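PDB 7LCE: D-glucosaminate-6-phosphate ammonia lyase from Salmonella typhimurium, which is a pyridoxal-phosphate-dependent enzyme of the aminotransferase-like fold, related to the selenocysteine synthases. Local coordinates for residues Val58-Asp66 and Glu194-Ser202; Ser136-Glu146 and Lys167-Val178. One frame throughout, in Å; residues are numbered along the deposited sequence.

Both contacts lie in the domain built on the seven-stranded mixed sheet, their centres about 23 Å apart, with interaction 2 nested along the chain inside the loop that interaction 1 closes. Interaction 1 is a surface contact in which the end of helix 47-62 meets a turn through backbone carbonyls, small apolar groups and one arginine. Interaction 2 is larger and partly buried. It pairs two helices over a leucine-valine core, with a salt-bridge network on the outside and a loop at the subunit interface. The two touch where W199 and S202 of 194-202 pack on I172 and V176 of helix 172-181.

Interaction 1 (Val58-Asp66 and Glu194-Ser202); sequences VSRYTGAED and EDLRGWVAS
T62, the last residue of helix 47-62, and L196 form the close-packed centre of this contact. The T62 side chain crosses that of L196 at about a right angle: CB of T62 lies 3.4 Å from the carbonyl O of L196, and CG2 of T62 meets CD2 of L196 at 3.9 Å. The other methyl of L196, CD1, rests 4.0 Å from CB of Y61, so the leucine fork spans two successive helix residues. T62 places OG1 between its own backbone N and carbonyl carbon (chi1 72°), where it hydrogen-bonds T224 OG1 and weakly accepts from A64 N. G63 then leaves the helix with a positive phi of 81°. Beyond this turn, CG1 of V200 packs against CB of A64 at 3.5 Å, while the CA of R197 makes a CA-H...O contact of 3.5 Å with the T62 carbonyl O.

The solvent side is looser and belongs to R197. Its chain runs extended from CG to NE past the C-terminal end of helix 47-62 and lays the guanidinium flat beneath the carbonyl O of Y61, which stands 3.3 Å above the guanidinium plane over its centre. NH2 of R197 donates to R60 O at 3.0 Å, but the bond is weak because its angle at hydrogen is only 123°. Within 194-202, D195 OD1 accepts from G198 N at 2.9 Å, and weakly from R197 N, capping the turn that carries R197.

Strand 221-225 backs the contact: L196 packs on F222, and both A64 and V200 on T224. On another flank, helix 248-262 receives Y61, whose side chain packs on L258 and H262 and whose OH hydrogen-bonds E259.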
loop_
_atom_site.group_PDB
_atom_site.type_symbol
_atom_site.label_atom_id
_atom_site.label_comp_id
_atom_site.label_asym_id
_atom_site.label_seq_id
_atom_site.Cartn_x
_atom_site.Cartn_y
_atom_site.Cartn_z
ATOM N N VAL A 58 -16.882 17.307 -44.824
ATOM C CA VAL A 58 -17.787 16.443 -44.071
ATOM C C VAL A 58 -18.735 17.273 -43.213
ATOM O O VAL A 58 -19.930 16.969 -43.105
ATOM C CB VAL A 58 -16.982 15.441 -43.223
ATOM C CG1 VAL A 58 -17.884 14.723 -42.238
ATOM C CG2 VAL A 58 -16.277 14.438 -44.126
ATOM N N SER A 59 -18.221 18.343 -42.605
ATOM C CA SER A 59 -19.039 19.164 -41.723
ATOM C C SER A 59 -20.179 19.858 -42.454
ATOM O O SER A 59 -21.182 20.199 -41.818
ATOM C CB SER A 59 -18.160 20.194 -41.019
ATOM O OG SER A 59 -17.163 19.549 -40.248
ATOM N N ARG A 60 -20.057 20.071 -43.767
ATOM C CA ARG A 60 -21.152 20.684 -44.515
ATOM C C ARG A 60 -22.402 19.814 -44.489
ATOM O O ARG A 60 -23.522 20.337 -44.530
ATOM C CB ARG A 60 -20.720 20.966 -45.955
ATOM C CG ARG A 60 -19.631 22.017 -46.061
ATOM C CD ARG A 60 -19.205 22.257 -47.499
ATOM N NE ARG A 60 -18.034 23.124 -47.566
ATOM C CZ ARG A 60 -17.401 23.452 -48.685
ATOM N NH1 ARG A 60 -17.806 23.005 -49.863
ATOM N NH2 ARG A 60 -16.335 24.243 -48.619
ATOM N N TYR A 61 -22.235 18.494 -44.415
ATOM C CA TYR A 61 -23.389 17.605 -44.387
ATOM C C TYR A 61 -23.967 17.462 -42.984
ATOM O O TYR A 61 -25.165 17.198 -42.839
ATOM C CB TYR A 61 -23.010 16.227 -44.933
ATOM C CG TYR A 61 -22.412 16.252 -46.321
ATOM C CD1 TYR A 61 -23.222 16.284 -47.449
ATOM C CD2 TYR A 61 -21.034 16.240 -46.505
ATOM C CE1 TYR A 61 -22.678 16.306 -48.721
ATOM C CE2 TYR A 61 -20.482 16.262 -47.773
ATOM C CZ TYR A 61 -21.308 16.294 -48.877
ATOM O OH TYR A 61 -20.762 16.315 -50.140
ATOM N N THR A 62 -23.144 17.635 -41.948
ATOM C CA THR A 62 -23.596 17.477 -40.571
ATOM C C THR A 62 -23.964 18.791 -39.897
ATOM O O THR A 62 -24.710 18.772 -38.912
ATOM C CB THR A 62 -22.522 16.781 -39.728
ATOM O OG1 THR A 62 -21.434 17.685 -39.496
ATOM C CG2 THR A 62 -22.005 15.542 -40.439
ATOM N N GLY A 63 -23.453 19.917 -40.386
ATOM C CA GLY A 63 -23.733 21.196 -39.770
ATOM C C GLY A 63 -22.897 21.524 -38.554
ATOM O O GLY A 63 -23.171 22.531 -37.889
ATOM N N ALA A 64 -21.889 20.715 -38.239
ATOM C CA ALA A 64 -21.045 20.961 -37.083
ATOM C C ALA A 64 -19.923 21.932 -37.441
ATOM O O ALA A 64 -19.748 22.326 -38.595
ATOM C CB ALA A 64 -20.476 19.650 -36.546
ATOM N N GLU A 65 -19.139 22.313 -36.433
ATOM C CA GLU A 65 -18.065 23.273 -36.661
ATOM C C GLU A 65 -16.907 22.636 -37.421
ATOM O O GLU A 65 -16.375 23.234 -38.364
ATOM C CB GLU A 65 -17.598 23.853 -35.328
ATOM C CG GLU A 65 -18.719 24.499 -34.527
ATOM C CD GLU A 65 -18.263 24.994 -33.169
ATOM O OE1 GLU A 65 -17.187 24.556 -32.707
ATOM O OE2 GLU A 65 -18.989 25.807 -32.556
ATOM N N ASP A 66 -16.501 21.429 -37.030
ATOM C CA ASP A 66 -15.397 20.740 -37.682
ATOM C C ASP A 66 -15.666 19.240 -37.650
ATOM O O ASP A 66 -16.607 18.769 -37.004
ATOM C CB ASP A 66 -14.055 21.084 -37.022
ATOM C CG ASP A 66 -12.866 20.852 -37.946
ATOM O OD1 ASP A 66 -13.071 20.374 -39.083
ATOM O OD2 ASP A 66 -11.724 21.157 -37.538
ATOM N N GLU A 194 -28.286 7.303 -40.108
ATOM C CA GLU A 194 -28.219 8.077 -41.338
ATOM C C GLU A 194 -28.541 9.547 -41.119
ATOM O O GLU A 194 -28.338 10.355 -42.031
ATOM C CB GLU A 194 -29.169 7.498 -42.392
ATOM C CG GLU A 194 -28.796 6.103 -42.863
ATOM C CD GLU A 194 -29.795 5.532 -43.851
ATOM O OE1 GLU A 194 -30.981 5.921 -43.794
ATOM O OE2 GLU A 194 -29.392 4.694 -44.685
ATOM N N ASP A 195 -29.041 9.910 -39.938
ATOM C CA ASP A 195 -29.308 11.306 -39.613
ATOM C C ASP A 195 -27.982 12.006 -39.344
ATOM O O ASP A 195 -27.365 11.807 -38.293
ATOM C CB ASP A 195 -30.237 11.392 -38.405
ATOM C CG ASP A 195 -30.673 12.814 -38.096
ATOM O OD1 ASP A 195 -30.312 13.738 -38.857
ATOM O OD2 ASP A 195 -31.389 13.005 -37.088
ATOM N N LEU A 196 -27.539 12.827 -40.299
ATOM C CA LEU A 196 -26.242 13.482 -40.184
ATOM C C LEU A 196 -26.293 14.723 -39.302
ATOM O O LEU A 196 -25.299 15.050 -38.643
ATOM C CB LEU A 196 -25.723 13.849 -41.576
ATOM C CG LEU A 196 -25.162 12.694 -42.408
ATOM C CD1 LEU A 196 -25.160 13.050 -43.881
ATOM C CD2 LEU A 196 -23.758 12.360 -41.945
ATOM N N ARG A 197 -27.432 15.416 -39.268
ATOM C CA ARG A 197 -27.534 16.695 -38.578
ATOM C C ARG A 197 -28.219 16.606 -37.221
ATOM O O ARG A 197 -27.974 17.464 -36.367
ATOM C CB ARG A 197 -28.298 17.701 -39.450
ATOM C CG ARG A 197 -27.722 17.865 -40.845
ATOM C CD ARG A 197 -28.523 18.860 -41.665
ATOM N NE ARG A 197 -27.912 19.109 -42.964
ATOM C CZ ARG A 197 -26.967 20.014 -43.187
ATOM N NH1 ARG A 197 -26.495 20.773 -42.212
ATOM N NH2 ARG A 197 -26.486 20.159 -44.418
ATOM N N GLY A 198 -29.058 15.591 -37.003
ATOM C CA GLY A 198 -29.878 15.564 -35.802
ATOM C C GLY A 198 -29.072 15.478 -34.521
ATOM O O GLY A 198 -29.437 16.074 -33.504
ATOM N N TRP A 199 -27.967 14.735 -34.547
ATOM C CA TRP A 199 -27.199 14.521 -33.327
ATOM C C TRP A 199 -26.292 15.698 -32.997
ATOM O O TRP A 199 -26.075 15.994 -31.816
ATOM C CB TRP A 199 -26.402 13.223 -33.450
ATOM C CG TRP A 199 -27.325 12.059 -33.566
ATOM C CD1 TRP A 199 -27.621 11.355 -34.697
ATOM C CD2 TRP A 199 -28.138 11.507 -32.526
ATOM N NE1 TRP A 199 -28.544 10.375 -34.416
ATOM C CE2 TRP A 199 -28.879 10.450 -33.090
ATOM C CE3 TRP A 199 -28.300 11.796 -31.166
ATOM C CZ2 TRP A 199 -29.769 9.682 -32.343
ATOM C CZ3 TRP A 199 -29.183 11.030 -30.426
ATOM C CH2 TRP A 199 -29.905 9.984 -31.016
ATOM N N VAL A 200 -25.753 16.378 -34.010
ATOM C CA VAL A 200 -24.982 17.589 -33.753
ATOM C C VAL A 200 -25.887 18.705 -33.241
ATOM O O VAL A 200 -25.511 19.463 -32.338
ATOM C CB VAL A 200 -24.226 18.013 -35.023
ATOM C CG1 VAL A 200 -23.533 19.344 -34.800
ATOM C CG2 VAL A 200 -23.221 16.941 -35.418
ATOM N N ALA A 201 -27.097 18.815 -33.795
ATOM C CA ALA A 201 -27.991 19.909 -33.432
ATOM C C ALA A 201 -28.496 19.806 -31.999
ATOM O O ALA A 201 -28.864 20.828 -31.409
ATOM C CB ALA A 201 -29.177 19.960 -34.395
ATOM N N SER A 202 -28.527 18.600 -31.427
ATOM C CA SER A 202 -29.018 18.419 -30.065
ATOM C C SER A 202 -28.059 18.956 -29.010
ATOM O O SER A 202 -28.426 18.992 -27.831
ATOM C CB SER A 202 -29.294 16.940 -29.800
ATOM O OG SER A 202 -28.086 16.199 -29.767
#

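Interaction 2 (Ser136-Glu146 and Lys167-Val178); sequences SSNLATRWQLE and KGMLSIDDFVQV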
loop_
_atom_site.group_PDB
_atom_site.type_symbol
_atom_site.label_atom_id
_atom_site.label_comp_id
_atom_site.label_asym_id
_atom_site.label_seq_id
_atom_site.Cartn_x
_atom_site.Cartn_y
_atom_site.Cartn_z
ATOM N N SER A 136 -29.890 0.765 -14.126
ATOM C CA SER A 136 -30.017 -0.664 -14.352
ATOM C C SER A 136 -30.243 -0.925 -15.839
ATOM O O SER A 136 -30.368 -0.003 -16.648
ATOM C CB SER A 136 -31.152 -1.239 -13.503
ATOM O OG SER A 136 -30.900 -1.041 -12.122
ATOM N N SER A 137 -30.284 -2.207 -16.205
ATOM C CA SER A 137 -30.481 -2.570 -17.603
ATOM C C SER A 137 -31.885 -2.243 -18.095
ATOM O O SER A 137 -32.091 -2.125 -19.307
ATOM C CB SER A 137 -30.201 -4.057 -17.807
ATOM O OG SER A 137 -31.036 -4.845 -16.977
ATOM N N ASN A 138 -32.849 -2.092 -17.187
ATOM C CA ASN A 138 -34.224 -1.808 -17.565
ATOM C C ASN A 138 -34.690 -0.413 -17.181
ATOM O O ASN A 138 -35.718 0.036 -17.695
ATOM C CB ASN A 138 -35.178 -2.841 -16.941
ATOM C CG ASN A 138 -35.160 -2.816 -15.424
ATOM O OD1 ASN A 138 -34.100 -2.719 -14.805
ATOM N ND2 ASN A 138 -36.338 -2.906 -14.815
ATOM N N LEU A 139 -33.968 0.276 -16.301
ATOM C CA LEU A 139 -34.393 1.581 -15.815
ATOM C C LEU A 139 -33.169 2.428 -15.506
ATOM O O LEU A 139 -32.173 1.925 -14.979
ATOM C CB LEU A 139 -35.271 1.454 -14.566
ATOM C CG LEU A 139 -35.898 2.750 -14.049
ATOM C CD1 LEU A 139 -36.946 3.267 -15.024
ATOM C CD2 LEU A 139 -36.493 2.545 -12.663
ATOM N N ALA A 140 -33.251 3.710 -15.842
ATOM C CA ALA A 140 -32.193 4.660 -15.518
ATOM C C ALA A 140 -32.832 6.015 -15.267
ATOM O O ALA A 140 -33.568 6.522 -16.120
ATOM C CB ALA A 140 -31.159 4.745 -16.640
ATOM N N THR A 141 -32.563 6.593 -14.104
ATOM C CA THR A 141 -33.106 7.890 -13.736
ATOM C C THR A 141 -32.042 8.970 -13.907
ATOM O O THR A 141 -30.854 8.690 -14.077
ATOM C CB THR A 141 -33.629 7.870 -12.298
ATOM O OG1 THR A 141 -32.528 7.724 -11.393
ATOM C CG2 THR A 141 -34.594 6.710 -12.105
ATOM N N ARG A 142 -32.487 10.227 -13.872
ATOM C CA ARG A 142 -31.547 11.321 -14.080
ATOM C C ARG A 142 -30.615 11.494 -12.885
ATOM O O ARG A 142 -29.415 11.733 -13.063
ATOM C CB ARG A 142 -32.290 12.623 -14.374
ATOM C CG ARG A 142 -31.348 13.808 -14.508
ATOM C CD ARG A 142 -31.894 14.896 -15.409
ATOM N NE ARG A 142 -30.987 16.037 -15.445
ATOM C CZ ARG A 142 -31.031 17.005 -16.349
ATOM N NH1 ARG A 142 -31.923 16.997 -17.326
ATOM N NH2 ARG A 142 -30.157 18.006 -16.271
ATOM N N TRP A 143 -31.140 11.370 -11.661
ATOM C CA TRP A 143 -30.277 11.542 -10.495
ATOM C C TRP A 143 -29.167 10.502 -10.469
ATOM O O TRP A 143 -28.080 10.768 -9.945
ATOM C CB TRP A 143 -31.089 11.488 -9.198
ATOM C CG TRP A 143 -31.693 10.151 -8.867
ATOM C CD1 TRP A 143 -32.980 9.757 -9.085
ATOM C CD2 TRP A 143 -31.032 9.039 -8.244
ATOM N NE1 TRP A 143 -33.163 8.469 -8.639
ATOM C CE2 TRP A 143 -31.982 8.005 -8.120
ATOM C CE3 TRP A 143 -29.731 8.817 -7.780
ATOM C CZ2 TRP A 143 -31.671 6.769 -7.554
ATOM C CZ3 TRP A 143 -29.424 7.588 -7.220
ATOM C CH2 TRP A 143 -30.391 6.581 -7.112
ATOM N N GLN A 144 -29.419 9.315 -11.029
ATOM C CA GLN A 144 -28.355 8.329 -11.180
ATOM C C GLN A 144 -27.281 8.826 -12.140
ATOM O O GLN A 144 -26.086 8.604 -11.914
ATOM C CB GLN A 144 -28.932 6.997 -11.659
ATOM C CG GLN A 144 -29.685 6.223 -10.590
ATOM C CD GLN A 144 -30.401 5.011 -11.151
ATOM O OE1 GLN A 144 -30.866 5.026 -12.291
ATOM N NE2 GLN A 144 -30.473 3.944 -10.360
ATOM N N LEU A 145 -27.687 9.496 -13.221
ATOM C CA LEU A 145 -26.714 10.054 -14.154
ATOM C C LEU A 145 -25.894 11.153 -13.494
ATOM O O LEU A 145 -24.685 11.261 -13.729
ATOM C CB LEU A 145 -27.423 10.596 -15.394
ATOM C CG LEU A 145 -26.539 11.318 -16.412
ATOM C CD1 LEU A 145 -25.434 10.404 -16.906
ATOM C CD2 LEU A 145 -27.372 11.829 -17.574
ATOM N N GLU A 146 -26.535 11.974 -12.663
ATOM C CA GLU A 146 -25.829 13.083 -12.036
ATOM C C GLU A 146 -24.883 12.607 -10.939
ATOM O O GLU A 146 -23.839 13.229 -10.713
ATOM C CB GLU A 146 -26.836 14.089 -11.485
ATOM C CG GLU A 146 -27.723 14.699 -12.558
ATOM C CD GLU A 146 -28.768 15.641 -11.995
ATOM O OE1 GLU A 146 -29.192 15.440 -10.836
ATOM O OE2 GLU A 146 -29.163 16.587 -12.712
ATOM N N LYS A 167 -36.701 1.134 -24.038
ATOM C CA LYS A 167 -37.487 1.789 -23.003
ATOM C C LYS A 167 -36.774 1.753 -21.656
ATOM O O LYS A 167 -35.975 0.857 -21.370
ATOM C CB LYS A 167 -38.872 1.149 -22.884
ATOM C CG LYS A 167 -39.807 1.493 -24.034
ATOM C CD LYS A 167 -41.208 0.954 -23.795
ATOM C CE LYS A 167 -42.119 1.236 -24.981
ATOM N NZ LYS A 167 -43.516 0.784 -24.730
ATOM N N GLY A 168 -37.067 2.759 -20.833
ATOM C CA GLY A 168 -36.505 2.880 -19.506
ATOM C C GLY A 168 -35.210 3.654 -19.424
ATOM O O GLY A 168 -34.718 3.888 -18.313
ATOM N N MET A 169 -34.648 4.065 -20.555
ATOM C CA MET A 169 -33.383 4.779 -20.593
ATOM C C MET A 169 -33.623 6.282 -20.676
ATOM O O MET A 169 -34.713 6.745 -21.019
ATOM C CB MET A 169 -32.535 4.314 -21.779
ATOM C CG MET A 169 -32.216 2.827 -21.763
ATOM S SD MET A 169 -31.183 2.327 -20.373
ATOM C CE MET A 169 -32.391 1.541 -19.310
ATOM N N LEU A 170 -32.581 7.042 -20.349
ATOM C CA LEU A 170 -32.656 8.492 -20.402
ATOM C C LEU A 170 -32.637 8.979 -21.848
ATOM O O LEU A 170 -32.169 8.293 -22.761
ATOM C CB LEU A 170 -31.498 9.113 -19.622
ATOM C CG LEU A 170 -31.481 8.833 -18.121
ATOM C CD1 LEU A 170 -30.184 9.316 -17.497
ATOM C CD2 LEU A 170 -32.672 9.496 -17.455
ATOM N N SER A 171 -33.157 10.186 -22.047
ATOM C CA SER A 171 -33.191 10.780 -23.372
ATOM C C SER A 171 -31.869 11.469 -23.684
ATOM O O SER A 171 -31.056 11.745 -22.800
ATOM C CB SER A 171 -34.336 11.785 -23.477
ATOM O OG SER A 171 -34.102 12.896 -22.630
ATOM N N ILE A 172 -31.662 11.749 -24.975
ATOM C CA ILE A 172 -30.466 12.480 -25.391
ATOM C C ILE A 172 -30.446 13.869 -24.770
ATOM O O ILE A 172 -29.372 14.423 -24.504
ATOM C CB ILE A 172 -30.387 12.539 -26.930
ATOM C CG1 ILE A 172 -29.145 13.312 -27.381
ATOM C CG2 ILE A 172 -31.655 13.148 -27.515
ATOM C CD1 ILE A 172 -27.842 12.690 -26.928
ATOM N N ASP A 173 -31.623 14.448 -24.516
ATOM C CA ASP A 173 -31.681 15.758 -23.875
ATOM C C ASP A 173 -31.104 15.705 -22.467
ATOM O O ASP A 173 -30.416 16.637 -22.034
ATOM C CB ASP A 173 -33.125 16.265 -23.841
ATOM C CG ASP A 173 -33.695 16.496 -25.227
ATOM O OD1 ASP A 173 -32.954 16.989 -26.105
ATOM O OD2 ASP A 173 -34.887 16.186 -25.438
ATOM N N ASP A 174 -31.375 14.620 -21.737
ATOM C CA ASP A 174 -30.861 14.486 -20.378
ATOM C C ASP A 174 -29.337 14.503 -20.357
ATOM O O ASP A 174 -28.727 15.122 -19.477
ATOM C CB ASP A 174 -31.392 13.200 -19.746
ATOM C CG ASP A 174 -32.873 13.277 -19.424
ATOM O OD1 ASP A 174 -33.312 14.304 -18.862
ATOM O OD2 ASP A 174 -33.597 12.308 -19.741
ATOM N N PHE A 175 -28.703 13.828 -21.317
ATOM C CA PHE A 175 -27.246 13.818 -21.367
ATOM C C PHE A 175 -26.682 15.195 -21.701
ATOM O O PHE A 175 -25.692 15.627 -21.099
ATOM C CB PHE A 175 -26.765 12.777 -22.375
ATOM C CG PHE A 175 -26.589 11.413 -21.783
ATOM C CD1 PHE A 175 -27.681 10.591 -21.575
ATOM C CD2 PHE A 175 -25.335 10.961 -21.414
ATOM C CE1 PHE A 175 -27.527 9.340 -21.022
ATOM C CE2 PHE A 175 -25.174 9.712 -20.860
ATOM C CZ PHE A 175 -26.272 8.898 -20.664
ATOM N N VAL A 176 -27.297 15.903 -22.653
ATOM C CA VAL A 176 -26.811 17.229 -23.028
ATOM C C VAL A 176 -26.849 18.169 -21.830
ATOM O O VAL A 176 -25.884 18.894 -21.555
ATOM C CB VAL A 176 -27.626 17.792 -24.207
ATOM C CG1 VAL A 176 -27.160 19.197 -24.545
ATOM C CG2 VAL A 176 -27.500 16.887 -25.417
ATOM N N GLN A 177 -27.963 18.164 -21.094
ATOM C CA GLN A 177 -28.108 19.076 -19.965
ATOM C C GLN A 177 -27.083 18.775 -18.878
ATOM O O GLN A 177 -26.459 19.692 -18.330
ATOM C CB GLN A 177 -29.528 18.994 -19.405
ATOM C CG GLN A 177 -30.609 19.399 -20.392
ATOM C CD GLN A 177 -32.004 19.278 -19.811
ATOM O OE1 GLN A 177 -32.201 19.422 -18.605
ATOM N NE2 GLN A 177 -32.980 19.003 -20.668
ATOM N N VAL A 178 -26.896 17.494 -18.551
ATOM C CA VAL A 178 -25.934 17.124 -17.517
ATOM C C VAL A 178 -24.510 17.411 -17.976
ATOM O O VAL A 178 -23.680 17.895 -17.195
ATOM C CB VAL A 178 -26.117 15.647 -17.122
ATOM C CG1 VAL A 178 -25.038 15.222 -16.140
ATOM C CG2 VAL A 178 -27.498 15.432 -16.525
#
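Two beta-alpha-beta crossovers of the parallel part of the seven-stranded sheet lie side by side, and their helices, 142-147 and 172-181, meet through R142, L145, D174, Q177 and V178. The short helical segments run roughly the same way, inclined by 35°, their axes 10.7 Å apart at closest approach. L145 lies between the helices and the sheet, touching V107 and L156: its CD2 sits 4.1 Å from the centroid of the F175 ring, over the face, as a CH-pi contact. CB of L145 meets CD1 of L170 at 3.7 Å, and the side chains of L145 and V178 lie alongside one another, pointing opposite ways.

Outside this core, R142 swings CG anti to its backbone N (chi1 176°) and reaches across to helix 172-181. NH1 donates to Q177 OE1 at 2.8 Å, arriving from well above the amide plane, and makes a weak salt bridge with D174 OD1 at 3.4 Å. NE makes a weak salt-bridging hydrogen bond to E146 OE2, in the guanidinium plane at its edge. D174 OD2 accepts from S171 N at 3.2 Å in a capping box, with D174 N donating weakly to S171 OG in return.

In the preceding loops, N138 and S137 bond D115 and N113 of the second subunit. A140 N donates to G168 O at 2.9 Å. The bent chain of M169 brings CE to 3.6 Å from L139 N.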